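Local coordinates for AlkD2 (Streptococcus mutans, PDB 6M9M), which is of unknown function but binds inosine-5'-monophosphate and belongs to the HEAT-like repeat family of DNA glycosylases, at residues K11-S14 with L15-H18. Sequence-based numbering, arbitrary orientation. Where two conformers were deposited one is given.
Sequences KDFS and LIEH. With IMP (inosinic acid), chain B.
Phe13 and Ile16 meet through a backbone bond and an apolar side-chain contact, an example of an ordered exit from a helix. The backbone bond closes a type I beta turn from Phe13 to Ile16: Ile16 N donates to Phe13 O at 3.2 Å with an N-H...O angle of 162°. One step back, a bridging water accepts from Leu15 N at 2.8 Å and donates to Asp12 O at the same distance, so it links two backbone groups too far apart to bond directly.

The apolar contact lies at the open end of the turn. The two side chains run next to each other in the same direction, and Ile16 CD1 comes obliquely to Phe13 CD1 at 3.9 Å. With CG1 beside its backbone N (chi1 -60°) and the chain then extended, Ile16 carries this methyl back across that end, 3.8 Å from Phe13 CA. Helix 21-32 packs against both side chains, and Phe13 also reaches Gln53 and Tyr57 of helix 52-65.

Beyond the turn, His18 serves the ligand: in the conformer described, its ND1 donates almost straight to IMP O2P at 2.7 Å, with the phosphorus in the ring plane. Gly19 N and Arg86 also bond to the nucleotide. The arrangement is a beta turn by which an all-helical HEAT-like repeat protein passes from helix 2-13 into a loop lining the phosphate end of the IMP site.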
loop_
_atom_site.group_PDB
_atom_site.type_symbol
_atom_site.label_atom_id
_atom_site.label_comp_id
_atom_site.label_asym_id
_atom_site.label_seq_id
_atom_site.Cartn_x
_atom_site.Cartn_y
_atom_site.Cartn_z
ATOM N N LYS A 11 0.343 -18.289 18.632
ATOM C CA LYS A 11 1.508 -18.750 19.377
ATOM C C LYS A 11 2.787 -18.530 18.581
ATOM O O LYS A 11 3.804 -18.087 19.129
ATOM C CB LYS A 11 1.342 -20.226 19.718
ATOM C CG LYS A 11 2.385 -20.742 20.687
ATOM C CD LYS A 11 2.119 -22.192 21.066
ATOM C CE LYS A 11 2.842 -23.166 20.146
ATOM N NZ LYS A 11 4.298 -23.246 20.458
ATOM N N ASP A 12 2.754 -18.830 17.283
ATOM C CA ASP A 12 3.958 -18.731 16.466
ATOM C C ASP A 12 4.423 -17.279 16.300
ATOM O O ASP A 12 5.630 -17.017 16.238
ATOM C CB ASP A 12 3.693 -19.343 15.086
ATOM C CG ASP A 12 3.470 -20.852 15.121
ATOM O OD1 ASP A 12 3.767 -21.510 16.147
ATOM O OD2 ASP A 12 3.011 -21.391 14.081
ATOM N N PHE A 13 3.492 -16.318 16.203
ATOM C CA PHE A 13 3.844 -14.978 15.759
ATOM C C PHE A 13 3.819 -13.892 16.834
ATOM O O PHE A 13 4.327 -12.790 16.582
ATOM C CB PHE A 13 2.875 -14.503 14.660
ATOM C CG PHE A 13 2.931 -15.282 13.365
ATOM C CD1 PHE A 13 4.045 -16.013 13.000
ATOM C CD2 PHE A 13 1.853 -15.246 12.493
ATOM C CE1 PHE A 13 4.073 -16.706 11.797
ATOM C CE2 PHE A 13 1.878 -15.940 11.290
ATOM C CZ PHE A 13 2.992 -16.670 10.945
ATOM N N SER A 14 3.217 -14.130 17.996
ATOM C CA SER A 14 2.914 -13.007 18.882
ATOM C C SER A 14 4.147 -12.369 19.517
ATOM O O SER A 14 4.042 -11.255 20.051
ATOM C CB SER A 14 1.934 -13.421 19.977
ATOM O OG SER A 14 2.558 -14.263 20.919
ATOM N N LEU A 15 5.297 -13.036 19.497
ATOM C CA LEU A 15 6.511 -12.494 20.100
ATOM C C LEU A 15 7.452 -11.846 19.086
ATOM O O LEU A 15 8.491 -11.306 19.483
ATOM C CB LEU A 15 7.255 -13.584 20.885
ATOM C CG LEU A 15 6.498 -14.240 22.042
ATOM C CD1 LEU A 15 7.349 -15.325 22.711
ATOM C CD2 LEU A 15 6.060 -13.212 23.080
ATOM N N ILE A 16 7.114 -11.877 17.795
ATOM C CA ILE A 16 7.949 -11.245 16.778
ATOM C C ILE A 16 7.815 -9.736 16.919
ATOM O O ILE A 16 6.708 -9.190 16.848
ATOM C CB ILE A 16 7.535 -11.702 15.374
ATOM C CG1 ILE A 16 7.669 -13.220 15.229
ATOM C CG2 ILE A 16 8.380 -11.007 14.336
ATOM C CD1 ILE A 16 7.010 -13.768 14.007
ATOM N N GLU A 17 8.940 -9.050 17.084
ATOM C CA GLU A 17 8.939 -7.618 17.336
ATOM C C GLU A 17 9.338 -6.793 16.129
ATOM O O GLU A 17 9.129 -5.571 16.152
ATOM C CB GLU A 17 9.849 -7.268 18.522
ATOM C CG GLU A 17 9.265 -7.728 19.834
ATOM C CD GLU A 17 10.089 -7.417 21.061
ATOM O OE1 GLU A 17 11.075 -6.640 21.024
ATOM O OE2 GLU A 17 9.703 -7.976 22.103
ATOM N N HIS A 18 9.883 -7.417 15.078
ATOM C CA HIS A 18 10.362 -6.696 13.902
ATOM C C HIS A 18 10.163 -7.544 12.660
ATOM O O HIS A 18 10.131 -8.771 12.725
ATOM C CB HIS A 18 11.831 -6.289 14.094
ATOM C CG HIS A 18 12.049 -5.422 15.295
ATOM N ND1 HIS A 18 11.840 -4.060 15.266
ATOM C CD2 HIS A 18 12.404 -5.721 16.566
ATOM C CE1 HIS A 18 12.076 -3.554 16.462
ATOM N NE2 HIS A 18 12.419 -4.541 17.270
HETATM P P IMP B . 11.360 -2.938 11.713
HETATM O O1P IMP B . 12.706 -3.599 11.508
HETATM O O2P IMP B . 11.207 -2.502 13.149
HETATM O O3P IMP B . 10.210 -3.985 11.357
HETATM O "O5'" IMP B . 11.313 -1.673 10.761
HETATM C "C5'" IMP B . 10.152 -0.861 10.669
HETATM C "C4'" IMP B . 10.548 0.590 10.643
HETATM O "O4'" IMP B . 9.537 1.360 10.342
HETATM C "C3'" IMP B . 11.057 1.055 12.140
HETATM O "O3'" IMP B . 12.233 1.964 12.016
HETATM C "C2'" IMP B . 10.094 1.677 12.648
HETATM O "O2'" IMP B . 10.611 2.632 13.689
HETATM C "C1'" IMP B . 9.483 2.455 11.415
HETATM N N9 IMP B . 8.259 2.935 11.480
HETATM C C8 IMP B . 7.381 3.325 10.523
HETATM N N7 IMP B . 6.269 3.788 11.140
HETATM C C5 IMP B . 6.457 3.702 12.482
HETATM C C6 IMP B . 5.611 4.050 13.544
HETATM O O6 IMP B . 4.302 4.597 13.225
HETATM N N1 IMP B . 6.010 3.874 14.798
HETATM C C2 IMP B . 7.254 3.352 15.043
HETATM N N3 IMP B . 8.083 3.013 13.996
HETATM C C4 IMP B . 7.695 3.183 12.710
HETATM O O HOH W 1 6.531 -15.327 18.337
#